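DNA alpha-glucosyltransferase (Enterobacteria phage T4, PDB 1XV5) is a phage-encoded glycosyltransferase of the GT-B class, built from two Rossmann-like domains and holding uridine-5'-diphosphate (UDP) in the present model. Local coordinates at residues D67-L72 with K98-N103; E220-P225 with S356-I361. All coordinates share one frame; numbering follows the deposited sequence.

Overall arrangement
The two contacts mark the far ends of a two-domain GT-B chain. Contact 1 joins helices 66-73 and 91-103 beside the parallel sheet of the N-terminal half; contact 2 joins helices 212-223 and 354-365 beside the parallel sheet of the C-terminal half. Their centres lie 28 and 27 Å from the centre of the chain, on opposite sides of it, 54 Å from each other, and their nearest atoms are about 45 Å apart. They are also separate along the sequence, contact 1 closing before contact 2 opens. UDP sits between the two halves, as expected for GT-B enzymes, so both contacts belong to the outer helical layers and not to the ligand cleft.

Contact 1 of 2, residues D67-L72 with K98-N103; sequences DKALKL and KKLLDN
Different first torsions bring Leu70 and Leu100 together: Leu70 sends CG anti to its own N (chi1 -178°), while Leu100 sits at chi1 -92°, well off a staggered position. That twist carries the fork of Leu100 onto the backbone of the facing helix. Its CD2 presses on Leu70 CA at 3.4 Å, the closest approach between the two segments, and stands 3.5 Å from Leu70 N; the other branch, CD1, rests against Ala69 CB at 3.9 Å. Leu70 slides past in the opposite sense, so that CD2 of Leu100 lies 3.8 Å from Leu70 CB and the Leu70 CD1 methyl passes on toward Asn103, where Leu70 CD1 is 4.0 Å from Asn103 CB and also lies against the Asn103 carbonyl oxygen, which takes a weak hydrogen bond from Asn74. The two helices belong to successive beta-alpha-beta crossovers of the N-terminal Rossmann-like domain: helix 66-73 leads from edge strand 58-60 to strand 78-83, and helix 91-103 from there to strand 109-114. Here their axes come within 10.2 Å at an angle of 35°, running broadly the same way. On the side of the sheet, Ala69 touches Val60 of the edge strand, and Ala69 and Leu100 share Leu62 of a loop. Leu100 is further flanked by Tyr66 and Val73 of the helix it faces. Tyr66 also receives the Lys99 ammonium in a cation-pi contact; Lys99 and Asn103, both exposed, form a polar fringe beside the buried Leu100.

Contact 2 of 2, residues E220-P225 with S356-I361; sequences EKFLKP and STFERI
Phe358 lays one face of its ring against the CB of Phe222, with Phe358 CG 4.0 Å from Phe222 CB, while CD2 of Leu223 reaches another part of the same ring. This last methyl makes the tighter touch, 3.7 Å from Phe358 CE1, and it arrives on a slant. With CG anti to the backbone N (chi1 -174°), Phe358 extends from its helix toward helix 212-223, its ring ending against Phe222 and Leu223. Phe222 turns its CG beside its own N instead (chi1 -64°), and the two aromatic side chains slide past each other in opposite directions: Phe222 CD2 comes to 4.0 Å from Phe358 CB. Backbone contributes too, the Phe222 carbonyl oxygen lying 4.1 Å from Phe358 CZ. No hydrogen bond spans the two segments; the side chains that meet are all apolar. The contact joins two helices of the C-terminal Rossmann-like domain of the GT-B fold: helix 212-223, which links strands 199-203 and 229-233 and here has a wider pi-type turn, and helix 354-365, which follows edge strand 347-349. On the buried side the packing continues onto the sheet. Leu223 touches Tyr292, Ile361 meets Phe290, Tyr292 and Ile347, and Phe218 closes against Leu223, Phe358 and Ile361. Thr357 is also held to this layer, its OG1 hydrogen-bonded to Asp350 N. The outer side is looser: Phe222 is only partly covered, leaning on Met354 and Glu355. Lys221 and exposed Glu359 form salt bridges within their own helices, to Asp217 and Lys362, the Glu359 side chain staying clear of segment 220-225.

Contact 1 of 2, residues D67-L72 with K98-N103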
ATOM      1  N   ASP A  67      26.401  12.825  -9.836  1.00 31.32           N
ATOM      2  CA  ASP A  67      26.329  13.198 -11.243  1.00 32.86           C
ATOM      3  C   ASP A  67      25.313  12.344 -11.989  1.00 32.24           C
ATOM      4  O   ASP A  67      24.491  12.859 -12.747  1.00 32.51           O
ATOM      5  CB  ASP A  67      27.706  13.055 -11.893  1.00 36.10           C
ATOM      6  CG  ASP A  67      28.668  14.144 -11.462  1.00 38.77           C
ATOM      7  OD1 ASP A  67      28.770  14.407 -10.246  1.00 39.61           O
ATOM      8  OD2 ASP A  67      29.328  14.735 -12.341  1.00 43.93           O
ATOM      9  N   LYS A  68      25.380  11.037 -11.772  1.00 31.16           N
ATOM     10  CA  LYS A  68      24.462  10.112 -12.419  1.00 31.63           C
ATOM     11  C   LYS A  68      23.031  10.452 -12.011  1.00 30.75           C
ATOM     12  O   LYS A  68      22.141  10.559 -12.856  1.00 30.65           O
ATOM     13  CB  LYS A  68      24.802   8.674 -12.012  1.00 33.43           C
ATOM     14  CG  LYS A  68      23.874   7.612 -12.583  1.00 37.07           C
ATOM     15  CD  LYS A  68      24.272   6.222 -12.098  1.00 39.35           C
ATOM     16  CE  LYS A  68      23.262   5.168 -12.525  1.00 40.90           C
ATOM     17  NZ  LYS A  68      23.106   5.101 -14.004  1.00 42.91           N
ATOM     18  N   ALA A  69      22.821  10.637 -10.711  1.00 29.70           N
ATOM     19  CA  ALA A  69      21.501  10.960 -10.179  1.00 28.73           C
ATOM     20  C   ALA A  69      20.941  12.252 -10.768  1.00 29.03           C
ATOM     21  O   ALA A  69      19.782  12.304 -11.179  1.00 29.20           O
ATOM     22  CB  ALA A  69      21.565  11.063  -8.663  1.00 28.38           C
ATOM     23  N   LEU A  70      21.768  13.292 -10.814  1.00 28.65           N
ATOM     24  CA  LEU A  70      21.336  14.580 -11.348  1.00 28.50           C
ATOM     25  C   LEU A  70      20.914  14.492 -12.810  1.00 28.94           C
ATOM     26  O   LEU A  70      19.877  15.031 -13.195  1.00 29.17           O
ATOM     27  CB  LEU A  70      22.453  15.615 -11.204  1.00 28.62           C
ATOM     28  CG  LEU A  70      22.113  17.026 -11.690  1.00 29.55           C
ATOM     29  CD1 LEU A  70      20.983  17.598 -10.845  1.00 30.65           C
ATOM     30  CD2 LEU A  70      23.345  17.914 -11.600  1.00 29.75           C
ATOM     31  N   LYS A  71      21.721  13.819 -13.623  1.00 28.92           N
ATOM     32  CA  LYS A  71      21.410  13.676 -15.038  1.00 30.32           C
ATOM     33  C   LYS A  71      20.067  12.974 -15.224  1.00 29.52           C
ATOM     34  O   LYS A  71      19.280  13.335 -16.098  1.00 29.55           O
ATOM     35  CB  LYS A  71      22.507  12.882 -15.749  1.00 31.96           C
ATOM     36  CG  LYS A  71      22.269  12.715 -17.242  1.00 35.65           C
ATOM     37  CD  LYS A  71      23.350  11.869 -17.894  1.00 39.16           C
ATOM     38  CE  LYS A  71      23.064  11.676 -19.375  1.00 40.62           C
ATOM     39  NZ  LYS A  71      21.718  11.066 -19.598  1.00 43.00           N
ATOM     40  N   LEU A  72      19.809  11.972 -14.389  1.00 28.18           N
ATOM     41  CA  LEU A  72      18.563  11.219 -14.462  1.00 28.32           C
ATOM     42  C   LEU A  72      17.336  12.069 -14.141  1.00 27.37           C
ATOM     43  O   LEU A  72      16.379  12.098 -14.913  1.00 27.95           O
ATOM     44  CB  LEU A  72      18.615  10.020 -13.508  1.00 27.77           C
ATOM     45  CG  LEU A  72      19.507   8.846 -13.922  1.00 29.10           C
ATOM     46  CD1 LEU A  72      19.641   7.862 -12.770  1.00 27.80           C
ATOM     47  CD2 LEU A  72      18.912   8.166 -15.143  1.00 29.83           C
ATOM     48  N   LYS A  98      19.807  16.604  -0.981  1.00 26.42           N
ATOM     49  CA  LYS A  98      19.420  18.001  -0.853  1.00 27.17           C
ATOM     50  C   LYS A  98      20.008  18.810  -2.004  1.00 27.80           C
ATOM     51  O   LYS A  98      19.371  19.740  -2.500  1.00 26.62           O
ATOM     52  CB  LYS A  98      19.895  18.574   0.484  1.00 29.12           C
ATOM     53  CG  LYS A  98      19.199  17.975   1.695  1.00 31.90           C
ATOM     54  CD  LYS A  98      19.592  18.698   2.974  1.00 35.20           C
ATOM     55  CE  LYS A  98      18.853  18.130   4.177  1.00 37.38           C
ATOM     56  NZ  LYS A  98      19.168  18.867   5.434  1.00 40.03           N
ATOM     57  N   LYS A  99      21.219  18.454  -2.430  1.00 27.35           N
ATOM     58  CA  LYS A  99      21.863  19.157  -3.534  1.00 28.28           C
ATOM     59  C   LYS A  99      21.071  18.898  -4.809  1.00 28.45           C
ATOM     60  O   LYS A  99      20.913  19.788  -5.651  1.00 27.25           O
ATOM     61  CB  LYS A  99      23.308  18.683  -3.727  1.00 29.25           C
ATOM     62  CG  LYS A  99      24.087  19.561  -4.697  1.00 32.43           C
ATOM     63  CD  LYS A  99      25.378  18.923  -5.184  1.00 34.46           C
ATOM     64  CE  LYS A  99      26.352  18.629  -4.069  1.00 35.46           C
ATOM     65  NZ  LYS A  99      27.584  18.000  -4.631  1.00 37.03           N
ATOM     66  N   LEU A 100      20.578  17.672  -4.951  1.00 27.52           N
ATOM     67  CA  LEU A 100      19.783  17.303  -6.117  1.00 28.14           C
ATOM     68  C   LEU A 100      18.568  18.212  -6.235  1.00 26.72           C
ATOM     69  O   LEU A 100      18.280  18.742  -7.307  1.00 26.06           O
ATOM     70  CB  LEU A 100      19.303  15.855  -6.008  1.00 29.72           C
ATOM     71  CG  LEU A 100      20.153  14.749  -6.627  1.00 32.91           C
ATOM     72  CD1 LEU A 100      19.485  13.403  -6.368  1.00 33.35           C
ATOM     73  CD2 LEU A 100      20.298  14.988  -8.124  1.00 33.77           C
ATOM     74  N   LEU A 101      17.856  18.378  -5.125  1.00 26.57           N
ATOM     75  CA  LEU A 101      16.665  19.218  -5.093  1.00 27.14           C
ATOM     76  C   LEU A 101      16.979  20.640  -5.545  1.00 27.92           C
ATOM     77  O   LEU A 101      16.249  21.219  -6.348  1.00 27.22           O
ATOM     78  CB  LEU A 101      16.078  19.247  -3.682  1.00 25.67           C
ATOM     79  CG  LEU A 101      15.551  17.920  -3.129  1.00 25.40           C
ATOM     80  CD1 LEU A 101      15.100  18.117  -1.697  1.00 24.37           C
ATOM     81  CD2 LEU A 101      14.399  17.415  -3.986  1.00 25.12           C
ATOM     82  N   ASP A 102      18.068  21.197  -5.023  1.00 29.04           N
ATOM     83  CA  ASP A 102      18.479  22.554  -5.366  1.00 30.21           C
ATOM     84  C   ASP A 102      18.908  22.703  -6.821  1.00 29.75           C
ATOM     85  O   ASP A 102      18.793  23.785  -7.395  1.00 30.21           O
ATOM     86  CB  ASP A 102      19.636  23.004  -4.466  1.00 33.82           C
ATOM     87  CG  ASP A 102      19.188  23.359  -3.062  1.00 38.76           C
ATOM     88  OD1 ASP A 102      20.064  23.657  -2.221  1.00 41.23           O
ATOM     89  OD2 ASP A 102      17.966  23.350  -2.797  1.00 42.36           O
ATOM     90  N   ASN A 103      19.398  21.622  -7.420  1.00 28.82           N
ATOM     91  CA  ASN A 103      19.865  21.687  -8.798  1.00 28.88           C
ATOM     92  C   ASN A 103      18.958  21.103  -9.873  1.00 28.03           C
ATOM     93  O   ASN A 103      19.361  20.995 -11.031  1.00 27.22           O
ATOM     94  CB  ASN A 103      21.256  21.064  -8.904  1.00 30.99           C
ATOM     95  CG  ASN A 103      22.310  21.884  -8.189  1.00 32.97           C
ATOM     96  OD1 ASN A 103      22.409  21.858  -6.962  1.00 34.33           O
ATOM     97  ND2 ASN A 103      23.088  22.637  -8.954  1.00 34.48           N
TER

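Contact 2 of 2, residues E220-P225 with S356-I361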
ATOM      1  N   GLU A 220      -8.437 -18.352  16.448  1.00 16.87           N
ATOM      2  CA  GLU A 220      -8.629 -19.055  17.712  1.00 18.49           C
ATOM      3  C   GLU A 220     -10.096 -19.221  18.102  1.00 19.29           C
ATOM      4  O   GLU A 220     -10.517 -20.305  18.512  1.00 18.91           O
ATOM      5  CB  GLU A 220      -7.887 -18.323  18.835  1.00 21.15           C
ATOM      6  CG  GLU A 220      -8.105 -18.916  20.221  1.00 26.19           C
ATOM      7  CD  GLU A 220      -7.328 -18.179  21.298  1.00 29.41           C
ATOM      8  OE1 GLU A 220      -6.081 -18.238  21.279  1.00 31.98           O
ATOM      9  OE2 GLU A 220      -7.965 -17.535  22.159  1.00 32.94           O
ATOM     10  N   LYS A 221     -10.869 -18.150  17.965  1.00 18.03           N
ATOM     11  CA  LYS A 221     -12.277 -18.168  18.349  1.00 18.84           C
ATOM     12  C   LYS A 221     -13.256 -18.818  17.384  1.00 19.01           C
ATOM     13  O   LYS A 221     -14.223 -19.447  17.820  1.00 19.42           O
ATOM     14  CB  LYS A 221     -12.755 -16.744  18.639  1.00 19.39           C
ATOM     15  CG  LYS A 221     -12.093 -16.096  19.841  1.00 22.29           C
ATOM     16  CD  LYS A 221     -12.592 -14.678  20.044  1.00 25.13           C
ATOM     17  CE  LYS A 221     -11.944 -14.035  21.263  1.00 26.23           C
ATOM     18  NZ  LYS A 221     -12.349 -12.611  21.391  1.00 28.93           N
ATOM     19  N   PHE A 222     -13.021 -18.673  16.083  1.00 17.07           N
ATOM     20  CA  PHE A 222     -13.946 -19.237  15.110  1.00 16.39           C
ATOM     21  C   PHE A 222     -13.406 -20.166  14.034  1.00 15.94           C
ATOM     22  O   PHE A 222     -13.947 -21.249  13.827  1.00 16.30           O
ATOM     23  CB  PHE A 222     -14.729 -18.109  14.433  1.00 18.34           C
ATOM     24  CG  PHE A 222     -15.618 -17.346  15.370  1.00 17.14           C
ATOM     25  CD1 PHE A 222     -15.115 -16.294  16.124  1.00 18.02           C
ATOM     26  CD2 PHE A 222     -16.952 -17.708  15.527  1.00 20.15           C
ATOM     27  CE1 PHE A 222     -15.928 -15.610  17.024  1.00 19.92           C
ATOM     28  CE2 PHE A 222     -17.777 -17.031  16.426  1.00 20.39           C
ATOM     29  CZ  PHE A 222     -17.262 -15.981  17.175  1.00 18.65           C
ATOM     30  N   LEU A 223     -12.356 -19.749  13.336  1.00 16.09           N
ATOM     31  CA  LEU A 223     -11.813 -20.568  12.259  1.00 15.41           C
ATOM     32  C   LEU A 223     -11.245 -21.920  12.693  1.00 15.77           C
ATOM     33  O   LEU A 223     -11.618 -22.954  12.141  1.00 16.38           O
ATOM     34  CB  LEU A 223     -10.752 -19.776  11.484  1.00 15.70           C
ATOM     35  CG  LEU A 223     -11.243 -18.458  10.873  1.00 15.44           C
ATOM     36  CD1 LEU A 223     -10.083 -17.753  10.183  1.00 13.23           C
ATOM     37  CD2 LEU A 223     -12.371 -18.720   9.884  1.00 13.90           C
ATOM     38  N   LYS A 224     -10.362 -21.928  13.683  1.00 15.24           N
ATOM     39  CA  LYS A 224      -9.776 -23.192  14.117  1.00 16.33           C
ATOM     40  C   LYS A 224     -10.813 -24.182  14.650  1.00 16.77           C
ATOM     41  O   LYS A 224     -10.793 -25.359  14.291  1.00 16.88           O
ATOM     42  CB  LYS A 224      -8.693 -22.958  15.171  1.00 16.24           C
ATOM     43  CG  LYS A 224      -7.783 -24.165  15.371  1.00 17.87           C
ATOM     44  CD  LYS A 224      -6.744 -23.917  16.452  1.00 19.10           C
ATOM     45  CE  LYS A 224      -5.801 -25.098  16.571  1.00 22.44           C
ATOM     46  NZ  LYS A 224      -4.795 -24.911  17.654  1.00 23.11           N
ATOM     47  N   PRO A 225     -11.735 -23.720  15.514  1.00 17.46           N
ATOM     48  CA  PRO A 225     -12.757 -24.623  16.059  1.00 17.92           C
ATOM     49  C   PRO A 225     -13.661 -25.210  14.980  1.00 19.31           C
ATOM     50  O   PRO A 225     -14.184 -26.313  15.129  1.00 18.61           O
ATOM     51  CB  PRO A 225     -13.534 -23.727  17.022  1.00 18.87           C
ATOM     52  CG  PRO A 225     -12.510 -22.726  17.460  1.00 18.98           C
ATOM     53  CD  PRO A 225     -11.807 -22.401  16.165  1.00 18.06           C
ATOM     54  N   SER A 356     -21.223 -13.070  13.696  1.00 22.13           N
ATOM     55  CA  SER A 356     -21.956 -12.688  12.495  1.00 21.67           C
ATOM     56  C   SER A 356     -21.027 -12.734  11.286  1.00 20.47           C
ATOM     57  O   SER A 356     -21.428 -13.141  10.197  1.00 18.84           O
ATOM     58  CB  SER A 356     -22.532 -11.280  12.653  1.00 25.02           C
ATOM     59  OG  SER A 356     -23.208 -10.875  11.478  1.00 31.63           O
ATOM     60  N   THR A 357     -19.785 -12.308  11.485  1.00 19.25           N
ATOM     61  CA  THR A 357     -18.802 -12.315  10.411  1.00 17.88           C
ATOM     62  C   THR A 357     -18.553 -13.743   9.934  1.00 17.29           C
ATOM     63  O   THR A 357     -18.567 -14.019   8.737  1.00 16.15           O
ATOM     64  CB  THR A 357     -17.465 -11.708  10.879  1.00 18.91           C
ATOM     65  OG1 THR A 357     -17.667 -10.339  11.245  1.00 19.73           O
ATOM     66  CG2 THR A 357     -16.422 -11.788   9.772  1.00 19.22           C
ATOM     67  N   PHE A 358     -18.332 -14.659  10.869  1.00 15.61           N
ATOM     68  CA  PHE A 358     -18.075 -16.037  10.479  1.00 16.61           C
ATOM     69  C   PHE A 358     -19.310 -16.691   9.863  1.00 16.13           C
ATOM     70  O   PHE A 358     -19.193 -17.545   8.990  1.00 15.51           O
ATOM     71  CB  PHE A 358     -17.588 -16.857  11.673  1.00 15.92           C
ATOM     72  CG  PHE A 358     -17.172 -18.248  11.305  1.00 17.50           C
ATOM     73  CD1 PHE A 358     -16.258 -18.458  10.273  1.00 17.24           C
ATOM     74  CD2 PHE A 358     -17.703 -19.351  11.969  1.00 18.36           C
ATOM     75  CE1 PHE A 358     -15.879 -19.743   9.906  1.00 18.05           C
ATOM     76  CE2 PHE A 358     -17.331 -20.643  11.611  1.00 18.79           C
ATOM     77  CZ  PHE A 358     -16.418 -20.840  10.577  1.00 18.74           C
ATOM     78  N   GLU A 359     -20.495 -16.287  10.311  1.00 18.75           N
ATOM     79  CA  GLU A 359     -21.724 -16.851   9.762  1.00 19.98           C
ATOM     80  C   GLU A 359     -21.838 -16.525   8.278  1.00 18.43           C
ATOM     81  O   GLU A 359     -22.272 -17.356   7.483  1.00 19.63           O
ATOM     82  CB  GLU A 359     -22.943 -16.321  10.519  1.00 24.26           C
ATOM     83  CG  GLU A 359     -23.047 -16.868  11.937  1.00 30.44           C
ATOM     84  CD  GLU A 359     -23.209 -18.381  11.966  1.00 34.88           C
ATOM     85  OE1 GLU A 359     -22.984 -18.988  13.033  1.00 36.99           O
ATOM     86  OE2 GLU A 359     -23.570 -18.965  10.922  1.00 39.83           O
ATOM     87  N   ARG A 360     -21.428 -15.319   7.903  1.00 17.95           N
ATOM     88  CA  ARG A 360     -21.484 -14.908   6.506  1.00 17.89           C
ATOM     89  C   ARG A 360     -20.460 -15.718   5.708  1.00 17.66           C
ATOM     90  O   ARG A 360     -20.724 -16.141   4.583  1.00 16.97           O
ATOM     91  CB  ARG A 360     -21.201 -13.407   6.390  1.00 18.99           C
ATOM     92  CG  ARG A 360     -21.286 -12.844   4.968  1.00 21.77           C
ATOM     93  CD  ARG A 360     -22.633 -13.132   4.299  1.00 24.70           C
ATOM     94  NE  ARG A 360     -22.774 -12.386   3.050  1.00 28.25           N
ATOM     95  CZ  ARG A 360     -23.759 -12.554   2.173  1.00 29.48           C
ATOM     96  NH1 ARG A 360     -24.711 -13.452   2.396  1.00 29.02           N
ATOM     97  NH2 ARG A 360     -23.796 -11.818   1.070  1.00 30.12           N
ATOM     98  N   ILE A 361     -19.294 -15.940   6.305  1.00 15.86           N
ATOM     99  CA  ILE A 361     -18.243 -16.715   5.662  1.00 15.91           C
ATOM    100  C   ILE A 361     -18.736 -18.140   5.409  1.00 17.28           C
ATOM    101  O   ILE A 361     -18.520 -18.702   4.336  1.00 15.07           O
ATOM    102  CB  ILE A 361     -16.973 -16.743   6.544  1.00 15.43           C
ATOM    103  CG1 ILE A 361     -16.333 -15.353   6.551  1.00 14.19           C
ATOM    104  CG2 ILE A 361     -15.997 -17.797   6.037  1.00 16.65           C
ATOM    105  CD1 ILE A 361     -15.149 -15.216   7.505  1.00 15.03           C
TER